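Local coordinates for DUF5624 domain-containing protein (Legionella pneumophila subsp. pneumophila, PDB 4JX2) that is of unknown function but is probably secreted, pairing a small mixed beta sheet with many helices in an assembly of two chains, at residues 370-373 with 374-378; 224-227 with 228-232; 205-208 with 209-213. All coordinates share one frame; numbering follows the deposited sequence.

Interaction 1: residues 370-373 with 374-378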
ATOM      1  N   LEU A 370      -1.329  -1.531  25.390  1.00 29.91           N
ATOM      2  CA  LEU A 370      -2.543  -2.351  25.315  1.00 30.09           C
ATOM      3  C   LEU A 370      -3.513  -1.773  24.280  1.00 34.89           C
ATOM      4  O   LEU A 370      -4.053  -2.526  23.464  1.00 35.73           O
ATOM      5  CB  LEU A 370      -3.219  -2.481  26.690  1.00 30.92           C
ATOM      6  CG  LEU A 370      -2.429  -3.240  27.764  1.00 35.49           C
ATOM      7  CD1 LEU A 370      -3.283  -3.510  28.915  1.00 36.66           C
ATOM      8  CD2 LEU A 370      -1.911  -4.579  27.245  1.00 36.39           C
HETATM    9  N   MSE A 371      -3.656  -0.426  24.263  1.00 29.96           N
HETATM   10  CA  MSE A 371      -4.462   0.315  23.304  1.00 28.03           C
HETATM   11  C   MSE A 371      -3.926   0.099  21.876  1.00 31.52           C
HETATM   12  O   MSE A 371      -4.700  -0.171  20.944  1.00 31.23           O
HETATM   13  CB  MSE A 371      -4.484   1.787  23.671  1.00 29.60           C
HETATM   14  CG  MSE A 371      -5.290   2.078  24.923  1.00 36.59           C
HETATM   15 SE   MSE A 371      -5.458   4.000  25.169  0.75 44.20          SE
HETATM   16  CE  MSE A 371      -4.144   4.292  26.332  1.00 41.71           C
ATOM     17  N   ARG A 372      -2.602   0.121  21.735  1.00 26.87           N
ATOM     18  CA  ARG A 372      -1.949  -0.066  20.456  1.00 27.14           C
ATOM     19  C   ARG A 372      -2.036  -1.532  20.008  1.00 35.45           C
ATOM     20  O   ARG A 372      -2.175  -1.780  18.802  1.00 35.29           O
ATOM     21  CB  ARG A 372      -0.501   0.428  20.514  1.00 25.29           C
ATOM     22  CG  ARG A 372       0.150   0.599  19.164  1.00 29.07           C
ATOM     23  CD  ARG A 372      -0.523   1.612  18.255  1.00 31.21           C
ATOM     24  NE  ARG A 372       0.319   1.875  17.086  1.00 33.76           N
ATOM     25  CZ  ARG A 372       1.317   2.748  17.081  1.00 46.92           C
ATOM     26  NH1 ARG A 372       1.576   3.474  18.158  1.00 44.39           N
ATOM     27  NH2 ARG A 372       2.054   2.914  15.992  1.00 34.82           N
ATOM     28  N   LEU A 373      -1.997  -2.492  20.968  1.00 32.53           N
ATOM     29  CA  LEU A 373      -2.150  -3.916  20.663  1.00 31.95           C
ATOM     30  C   LEU A 373      -3.541  -4.181  20.076  1.00 35.54           C
ATOM     31  O   LEU A 373      -3.638  -4.872  19.054  1.00 36.10           O
ATOM     32  CB  LEU A 373      -1.928  -4.762  21.925  1.00 32.44           C
ATOM     33  CG  LEU A 373      -2.185  -6.277  21.855  1.00 36.50           C
ATOM     34  CD1 LEU A 373      -1.317  -6.962  20.784  1.00 37.11           C
ATOM     35  CD2 LEU A 373      -1.946  -6.907  23.193  1.00 35.46           C
ATOM     36  N   LYS A 374      -4.612  -3.608  20.698  1.00 30.17           N
ATOM     37  CA  LYS A 374      -6.007  -3.766  20.230  1.00 29.19           C
ATOM     38  C   LYS A 374      -6.140  -3.221  18.789  1.00 34.22           C
ATOM     39  O   LYS A 374      -6.715  -3.882  17.915  1.00 31.55           O
ATOM     40  CB  LYS A 374      -6.972  -3.045  21.187  1.00 29.85           C
ATOM     41  CG  LYS A 374      -8.451  -3.125  20.801  1.00 29.67           C
ATOM     42  CD  LYS A 374      -9.376  -2.299  21.730  1.00 23.12           C
ATOM     43  CE  LYS A 374     -10.820  -2.580  21.403  1.00 26.47           C
ATOM     44  NZ  LYS A 374     -11.758  -1.735  22.183  1.00 24.78           N
ATOM     45  N   PHE A 375      -5.562  -2.011  18.569  1.00 32.47           N
ATOM     46  CA  PHE A 375      -5.563  -1.300  17.309  1.00 31.58           C
ATOM     47  C   PHE A 375      -4.824  -2.122  16.240  1.00 35.93           C
ATOM     48  O   PHE A 375      -5.358  -2.349  15.158  1.00 37.37           O
ATOM     49  CB  PHE A 375      -4.943   0.102  17.489  1.00 32.73           C
ATOM     50  CG  PHE A 375      -5.023   0.955  16.247  1.00 33.53           C
ATOM     51  CD1 PHE A 375      -6.236   1.500  15.834  1.00 35.79           C
ATOM     52  CD2 PHE A 375      -3.901   1.153  15.445  1.00 34.70           C
ATOM     53  CE1 PHE A 375      -6.315   2.273  14.673  1.00 36.24           C
ATOM     54  CE2 PHE A 375      -3.992   1.893  14.261  1.00 36.75           C
ATOM     55  CZ  PHE A 375      -5.194   2.455  13.889  1.00 34.84           C
ATOM     56  N   SER A 376      -3.653  -2.629  16.574  1.00 31.75           N
ATOM     57  CA  SER A 376      -2.822  -3.402  15.660  1.00 30.95           C
ATOM     58  C   SER A 376      -3.500  -4.680  15.227  1.00 36.61           C
ATOM     59  O   SER A 376      -3.406  -5.042  14.052  1.00 35.83           O
ATOM     60  CB  SER A 376      -1.466  -3.702  16.293  1.00 31.42           C
ATOM     61  OG  SER A 376      -0.736  -2.488  16.367  1.00 33.37           O
ATOM     62  N   LEU A 377      -4.193  -5.350  16.156  1.00 35.05           N
ATOM     63  CA  LEU A 377      -4.885  -6.603  15.860  1.00 35.25           C
ATOM     64  C   LEU A 377      -6.179  -6.366  15.064  1.00 38.00           C
ATOM     65  O   LEU A 377      -6.463  -7.157  14.176  1.00 39.43           O
ATOM     66  CB  LEU A 377      -5.162  -7.385  17.150  1.00 36.26           C
ATOM     67  CG  LEU A 377      -5.948  -8.698  17.052  1.00 42.80           C
ATOM     68  CD1 LEU A 377      -5.207  -9.759  16.215  1.00 43.24           C
ATOM     69  CD2 LEU A 377      -6.295  -9.216  18.431  1.00 44.87           C
ATOM     70  N   ALA A 378      -6.931  -5.281  15.332  1.00 33.43           N
ATOM     71  CA  ALA A 378      -8.184  -4.994  14.614  1.00 32.96           C
ATOM     72  C   ALA A 378      -7.964  -4.500  13.184  1.00 37.51           C
ATOM     73  O   ALA A 378      -8.726  -4.877  12.290  1.00 38.05           O
ATOM     74  CB  ALA A 378      -9.008  -3.956  15.374  1.00 33.54           C
TER
HETATM   75  O   HOH W   1      -0.527   0.008  15.292  1.00 26.21           O

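Interaction 2: residues 224-227 with 228-232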
ATOM      1  N   ASN A 224      -1.995  -9.522  29.445  1.00 35.02           N
ATOM      2  CA  ASN A 224      -1.812  -8.337  28.613  1.00 33.84           C
ATOM      3  C   ASN A 224      -0.369  -7.807  28.768  1.00 38.53           C
ATOM      4  O   ASN A 224       0.254  -7.469  27.768  1.00 38.28           O
ATOM      5  CB  ASN A 224      -2.810  -7.261  29.031  1.00 34.89           C
ATOM      6  CG  ASN A 224      -4.259  -7.409  28.608  1.00 48.67           C
ATOM      7  OD1 ASN A 224      -4.611  -7.963  27.573  1.00 35.41           O
ATOM      8  ND2 ASN A 224      -5.140  -6.788  29.358  1.00 44.91           N
ATOM      9  N   ASN A 225       0.174  -7.780  30.026  1.00 35.60           N
ATOM     10  CA  ASN A 225       1.546  -7.339  30.318  1.00 35.12           C
ATOM     11  C   ASN A 225       2.587  -8.320  29.732  1.00 37.85           C
ATOM     12  O   ASN A 225       3.628  -7.880  29.228  1.00 38.76           O
ATOM     13  CB  ASN A 225       1.752  -7.193  31.809  1.00 38.46           C
ATOM     14  CG  ASN A 225       1.035  -6.027  32.460  1.00 47.93           C
ATOM     15  OD1 ASN A 225      -0.146  -5.728  32.195  1.00 33.01           O
ATOM     16  ND2 ASN A 225       1.722  -5.397  33.404  1.00 36.21           N
ATOM     17  N   VAL A 226       2.294  -9.632  29.765  1.00 31.75           N
ATOM     18  CA  VAL A 226       3.171 -10.653  29.197  1.00 31.53           C
ATOM     19  C   VAL A 226       3.233 -10.423  27.680  1.00 38.44           C
ATOM     20  O   VAL A 226       4.317 -10.496  27.104  1.00 39.50           O
ATOM     21  CB  VAL A 226       2.736 -12.099  29.576  1.00 34.58           C
ATOM     22  CG1 VAL A 226       3.452 -13.154  28.746  1.00 33.73           C
ATOM     23  CG2 VAL A 226       2.965 -12.358  31.047  1.00 34.98           C
HETATM   24  N   MSE A 227       2.091 -10.106  27.044  1.00 34.84           N
HETATM   25  CA  MSE A 227       2.053  -9.851  25.607  1.00 33.71           C
HETATM   26  C   MSE A 227       2.908  -8.661  25.230  1.00 38.08           C
HETATM   27  O   MSE A 227       3.662  -8.776  24.275  1.00 39.02           O
HETATM   28  CB  MSE A 227       0.630  -9.672  25.111  1.00 35.68           C
HETATM   29  CG  MSE A 227      -0.065 -10.999  24.976  1.00 43.58           C
HETATM   30 SE   MSE A 227      -1.734 -10.873  24.091  0.75 52.30          SE
HETATM   31  CE  MSE A 227      -2.867 -10.079  25.564  1.00 49.09           C
ATOM     32  N   ILE A 228       2.867  -7.558  26.006  1.00 33.56           N
ATOM     33  CA  ILE A 228       3.680  -6.371  25.724  1.00 32.06           C
ATOM     34  C   ILE A 228       5.174  -6.692  25.971  1.00 39.47           C
ATOM     35  O   ILE A 228       6.000  -6.419  25.097  1.00 39.79           O
ATOM     36  CB  ILE A 228       3.201  -5.116  26.510  1.00 33.70           C
ATOM     37  CG1 ILE A 228       1.683  -4.798  26.272  1.00 33.63           C
ATOM     38  CG2 ILE A 228       4.091  -3.894  26.222  1.00 31.39           C
ATOM     39  CD1 ILE A 228       1.139  -4.821  24.742  1.00 33.43           C
ATOM     40  N   GLY A 229       5.486  -7.307  27.116  1.00 36.77           N
ATOM     41  CA  GLY A 229       6.850  -7.664  27.488  1.00 36.97           C
ATOM     42  C   GLY A 229       7.557  -8.509  26.446  1.00 42.14           C
ATOM     43  O   GLY A 229       8.668  -8.190  26.024  1.00 43.21           O
ATOM     44  N   THR A 230       6.885  -9.567  25.983  1.00 38.72           N
ATOM     45  CA  THR A 230       7.393 -10.498  24.967  1.00 37.57           C
ATOM     46  C   THR A 230       7.568  -9.802  23.625  1.00 39.45           C
ATOM     47  O   THR A 230       8.598 -10.016  22.994  1.00 41.43           O
ATOM     48  CB  THR A 230       6.487 -11.716  24.828  1.00 39.36           C
ATOM     49  OG1 THR A 230       5.129 -11.286  24.671  1.00 41.58           O
ATOM     50  CG2 THR A 230       6.603 -12.652  25.986  1.00 29.76           C
ATOM     51  N   PHE A 231       6.593  -8.967  23.196  1.00 31.88           N
ATOM     52  CA  PHE A 231       6.686  -8.216  21.943  1.00 31.93           C
ATOM     53  C   PHE A 231       7.900  -7.261  21.987  1.00 35.23           C
ATOM     54  O   PHE A 231       8.662  -7.162  21.014  1.00 34.51           O
ATOM     55  CB  PHE A 231       5.384  -7.429  21.656  1.00 33.69           C
ATOM     56  CG  PHE A 231       4.242  -8.226  21.065  1.00 35.94           C
ATOM     57  CD1 PHE A 231       4.457  -9.107  20.015  1.00 39.67           C
ATOM     58  CD2 PHE A 231       2.936  -8.042  21.514  1.00 39.08           C
ATOM     59  CE1 PHE A 231       3.386  -9.818  19.446  1.00 40.58           C
ATOM     60  CE2 PHE A 231       1.873  -8.784  20.973  1.00 41.20           C
ATOM     61  CZ  PHE A 231       2.103  -9.650  19.927  1.00 39.19           C
HETATM   62  N   MSE A 232       8.077  -6.581  23.139  1.00 29.71           N
HETATM   63  CA  MSE A 232       9.191  -5.677  23.413  1.00 28.26           C
HETATM   64  C   MSE A 232      10.542  -6.383  23.254  1.00 35.36           C
HETATM   65  O   MSE A 232      11.470  -5.800  22.704  1.00 36.85           O
HETATM   66  CB  MSE A 232       9.094  -5.123  24.846  1.00 29.09           C
HETATM   67  CG  MSE A 232       8.110  -4.007  25.009  1.00 33.88           C
HETATM   68 SE   MSE A 232       8.622  -2.341  24.167  0.75 39.30          SE
HETATM   69  CE  MSE A 232       7.086  -1.221  24.629  1.00 34.72           C
TER

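Interaction 3: residues 205-208 with 209-213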
HETATM    1  N   MSE A 205     -15.569 -14.661  24.714  1.00 48.95           N
HETATM    2  CA  MSE A 205     -14.800 -13.426  24.514  1.00 49.69           C
HETATM    3  C   MSE A 205     -14.665 -12.634  25.821  1.00 48.23           C
HETATM    4  O   MSE A 205     -13.554 -12.281  26.217  1.00 47.39           O
HETATM    5  CB  MSE A 205     -15.443 -12.525  23.431  1.00 54.41           C
HETATM    6  CG  MSE A 205     -15.471 -13.113  22.024  1.00 65.60           C
HETATM    7 SE   MSE A 205     -13.727 -13.206  21.183  0.75 77.22          SE
HETATM    8  CE  MSE A 205     -14.349 -13.102  19.378  1.00 73.89           C
ATOM      9  N   ALA A 206     -15.805 -12.392  26.494  1.00 42.02           N
ATOM     10  CA  ALA A 206     -15.938 -11.623  27.729  1.00 40.83           C
ATOM     11  C   ALA A 206     -15.214 -12.273  28.909  1.00 42.76           C
ATOM     12  O   ALA A 206     -14.475 -11.578  29.616  1.00 42.82           O
ATOM     13  CB  ALA A 206     -17.408 -11.448  28.054  1.00 42.43           C
ATOM     14  N   SER A 207     -15.434 -13.593  29.118  1.00 36.93           N
ATOM     15  CA  SER A 207     -14.844 -14.381  30.186  1.00 36.32           C
ATOM     16  C   SER A 207     -13.334 -14.422  30.021  1.00 38.63           C
ATOM     17  O   SER A 207     -12.614 -14.197  30.998  1.00 38.97           O
ATOM     18  CB  SER A 207     -15.426 -15.792  30.192  1.00 42.82           C
ATOM     19  OG  SER A 207     -16.793 -15.794  30.578  1.00 57.92           O
ATOM     20  N   LEU A 208     -12.850 -14.622  28.776  1.00 32.91           N
ATOM     21  CA  LEU A 208     -11.415 -14.670  28.475  1.00 32.69           C
ATOM     22  C   LEU A 208     -10.716 -13.361  28.898  1.00 38.08           C
ATOM     23  O   LEU A 208      -9.649 -13.408  29.532  1.00 38.35           O
ATOM     24  CB  LEU A 208     -11.186 -14.953  26.974  1.00 32.02           C
ATOM     25  CG  LEU A 208      -9.762 -14.774  26.440  1.00 35.14           C
ATOM     26  CD1 LEU A 208      -8.825 -15.903  26.907  1.00 34.74           C
ATOM     27  CD2 LEU A 208      -9.776 -14.653  24.961  1.00 36.56           C
ATOM     28  N   GLN A 209     -11.341 -12.208  28.581  1.00 33.49           N
ATOM     29  CA  GLN A 209     -10.806 -10.915  28.938  1.00 33.56           C
ATOM     30  C   GLN A 209     -10.714 -10.754  30.462  1.00 40.49           C
ATOM     31  O   GLN A 209      -9.650 -10.413  30.988  1.00 40.40           O
ATOM     32  CB  GLN A 209     -11.667  -9.797  28.332  1.00 34.94           C
ATOM     33  CG  GLN A 209     -11.200  -8.426  28.826  1.00 39.87           C
ATOM     34  CD  GLN A 209     -11.775  -7.218  28.168  1.00 43.61           C
ATOM     35  OE1 GLN A 209     -11.034  -6.330  27.760  1.00 37.24           O
ATOM     36  NE2 GLN A 209     -13.090  -7.129  28.091  1.00 33.59           N
ATOM     37  N   ASN A 210     -11.832 -10.998  31.165  1.00 38.49           N
ATOM     38  CA  ASN A 210     -11.901 -10.804  32.607  1.00 39.16           C
ATOM     39  C   ASN A 210     -11.085 -11.845  33.401  1.00 43.77           C
ATOM     40  O   ASN A 210     -10.386 -11.456  34.336  1.00 42.81           O
ATOM     41  CB  ASN A 210     -13.366 -10.816  33.034  1.00 41.58           C
ATOM     42  CG  ASN A 210     -13.622 -10.547  34.489  1.00 66.29           C
ATOM     43  OD1 ASN A 210     -13.639  -9.406  34.948  1.00 62.49           O
ATOM     44  ND2 ASN A 210     -13.890 -11.597  35.234  1.00 61.21           N
ATOM     45  N   ASP A 211     -11.173 -13.149  33.036  1.00 42.03           N
ATOM     46  CA  ASP A 211     -10.546 -14.243  33.797  1.00 42.14           C
ATOM     47  C   ASP A 211      -9.068 -14.446  33.521  1.00 44.99           C
ATOM     48  O   ASP A 211      -8.366 -15.005  34.376  1.00 44.59           O
ATOM     49  CB  ASP A 211     -11.267 -15.582  33.551  1.00 44.00           C
ATOM     50  CG  ASP A 211     -12.739 -15.600  33.900  1.00 54.59           C
ATOM     51  OD1 ASP A 211     -13.161 -14.784  34.747  1.00 55.98           O
ATOM     52  OD2 ASP A 211     -13.460 -16.465  33.368  1.00 60.85           O
ATOM     53  N   PHE A 212      -8.594 -14.032  32.342  1.00 41.08           N
ATOM     54  CA  PHE A 212      -7.212 -14.301  31.946  1.00 39.30           C
ATOM     55  C   PHE A 212      -6.419 -13.049  31.470  1.00 42.02           C
ATOM     56  O   PHE A 212      -5.414 -12.702  32.095  1.00 41.66           O
ATOM     57  CB  PHE A 212      -7.211 -15.391  30.856  1.00 39.76           C
ATOM     58  CG  PHE A 212      -5.869 -15.656  30.226  1.00 39.92           C
ATOM     59  CD1 PHE A 212      -4.836 -16.233  30.962  1.00 41.41           C
ATOM     60  CD2 PHE A 212      -5.636 -15.342  28.894  1.00 41.15           C
ATOM     61  CE1 PHE A 212      -3.599 -16.489  30.372  1.00 41.11           C
ATOM     62  CE2 PHE A 212      -4.385 -15.585  28.313  1.00 42.65           C
ATOM     63  CZ  PHE A 212      -3.397 -16.205  29.046  1.00 39.93           C
ATOM     64  N   LEU A 213      -6.845 -12.397  30.380  1.00 37.15           N
ATOM     65  CA  LEU A 213      -6.113 -11.260  29.825  1.00 35.72           C
ATOM     66  C   LEU A 213      -5.886 -10.137  30.847  1.00 41.22           C
ATOM     67  O   LEU A 213      -4.787  -9.597  30.904  1.00 40.74           O
ATOM     68  CB  LEU A 213      -6.809 -10.715  28.562  1.00 34.62           C
ATOM     69  CG  LEU A 213      -6.920 -11.683  27.382  1.00 37.65           C
ATOM     70  CD1 LEU A 213      -7.736 -11.085  26.263  1.00 37.66           C
ATOM     71  CD2 LEU A 213      -5.554 -12.145  26.896  1.00 34.42           C
TER
HETATM   72  O   HOH W   2     -14.870  -8.917  29.619  1.00 36.63           O

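Interaction 1: residues 370-373 with 374-378
S376 grips the carbonyl of R372 twice, one turn back along helix 366-378: its backbone N lies 2.8 Å from R372 O, and its hydroxyl OG donates to the same R372 O from 2.9 Å. The two donors arrive from opposite faces of the carbonyl plane, the hydroxyl standing 36° out of it. This is the serine-to-carbonyl bond of alpha helices, and it suits a buried serine because the backbone supplies the acceptor. OG sits anti to the carbonyl carbon (chi1 -70°), which folds the short side chain back over the preceding turn. A water 2.7 Å from R372 NE accepts from that nitrogen and donates to S376 OG, linking the two side chains. The far end of R372 makes a salt bridge with D357 and a hydrogen bond to P355 O. K374 sends an extended chain to the second subunit, where NZ hydrogen-bonds S345 OG, I343 O and F340 O. Its backbone N keeps the ordinary helical bond to L370 O, and L377 N does the same with L373 O. Between R372 and F375 the side chains touch lightly: R372 CD lies obliquely to the ring, 4.4 Å from F375 CD2, while the bridging water sits in plane at its edge.

Interaction 2: residues 224-227 with 228-232
T230 sets its hydroxyl between two successive carbonyls of the turn before it, with OG1 2.7 Å from V226 O and 2.9 Å from M227 O. The chi1 of 50° places OG1 between the backbone N and the carbonyl carbon, from where both oxygens can be reached. V226 O is also held by T230 N at 3.0 Å in a nearly straight bond (167°). Such a threonine folded onto its own helix is a familiar feature of buried alpha helices, here 223-247, since the hydroxyl stays close to polar backbone and leaves its methyl to hydrophobic neighbours. OG1 is also hydrogen-bonded to S117 OG of helix 110-117. F231 lies beside the same turn, its ring oblique to M227 O, whose ordinary helical partner is F231 N. The side chains themselves meet more loosely: M227 CB comes no nearer than 4.4 Å to F231 CE2, and V226 CG1 stays 4.2 Å from T230 CG2. Nearby, G229 N donates to N225 O at 2.9 Å. The looser side is mostly buried by other helices: I228 packs on F369 and L370 of helix 366-378. F231, partly exposed, also touches V388 of helix 386-398.

Interaction 3: residues 205-208 with 209-213
L208 and F212 both carry CG anti to the backbone N (chi1 169° and 173°), and this shared torsion lays the two side chains side by side, pointing the same way. L208 CD1 therefore comes within 3.8 Å of F212 CD2, meeting the ring obliquely. L213 takes the other common setting, with CG beside the backbone N, and its CD1 reaches L208 CG at 4.2 Å. The backbone beneath them departs from a regular alpha helix: at the end of helix 205-213 a wider pi-type turn lets L208 O accept two N-H groups. L213 N, five residues on, lies 3.1 Å from L208 O, in the carbonyl plane, whereas F212 N approaches from above that plane in a more bent bond. One residue earlier the helix is still regular: D211 N meets S207 O at 2.7 Å, nearly along the C=O axis. Large apolar residues suit this buried side, where L208 and F212 pack on L123 of helix 119-131 and F212 stacks with Y192 and Y223. The polar flank is different. A water 2.9 Å from Q209 NE2 donates to A206 O, and N210 ND2 makes a weak hydrogen bond to D211 OD1. F212 and L208 thus hold the helix against its own chain, while the Q209 amide, donating to T341 and accepting from N342 of the second subunit, joins it to the partner together with L208 and L213, which pack on V339 of that subunit.

In the fold
Interactions 1 and 2 are buried and pack directly on each other, joining helices 366-378 and 223-247: L370 CD2 lies 3.3 Å from N224 CB, and L373 meets both I228 and F231. Interaction 3 is only partly buried and lies farther from the centre of the chain, yet it adjoins interaction 2, since helix 205-213 precedes helix 223-247 and L213 packs on M227; N224 N and L213 O probably share a hydrogen bond. Interactions 1 and 3 do not touch, but both reach the second subunit, which interaction 2 meets through N224. In the two buried contacts hydroxyls turn back to backbone carbonyls, whereas in 205-213 a widened helical turn gives one carbonyl two backbone donors.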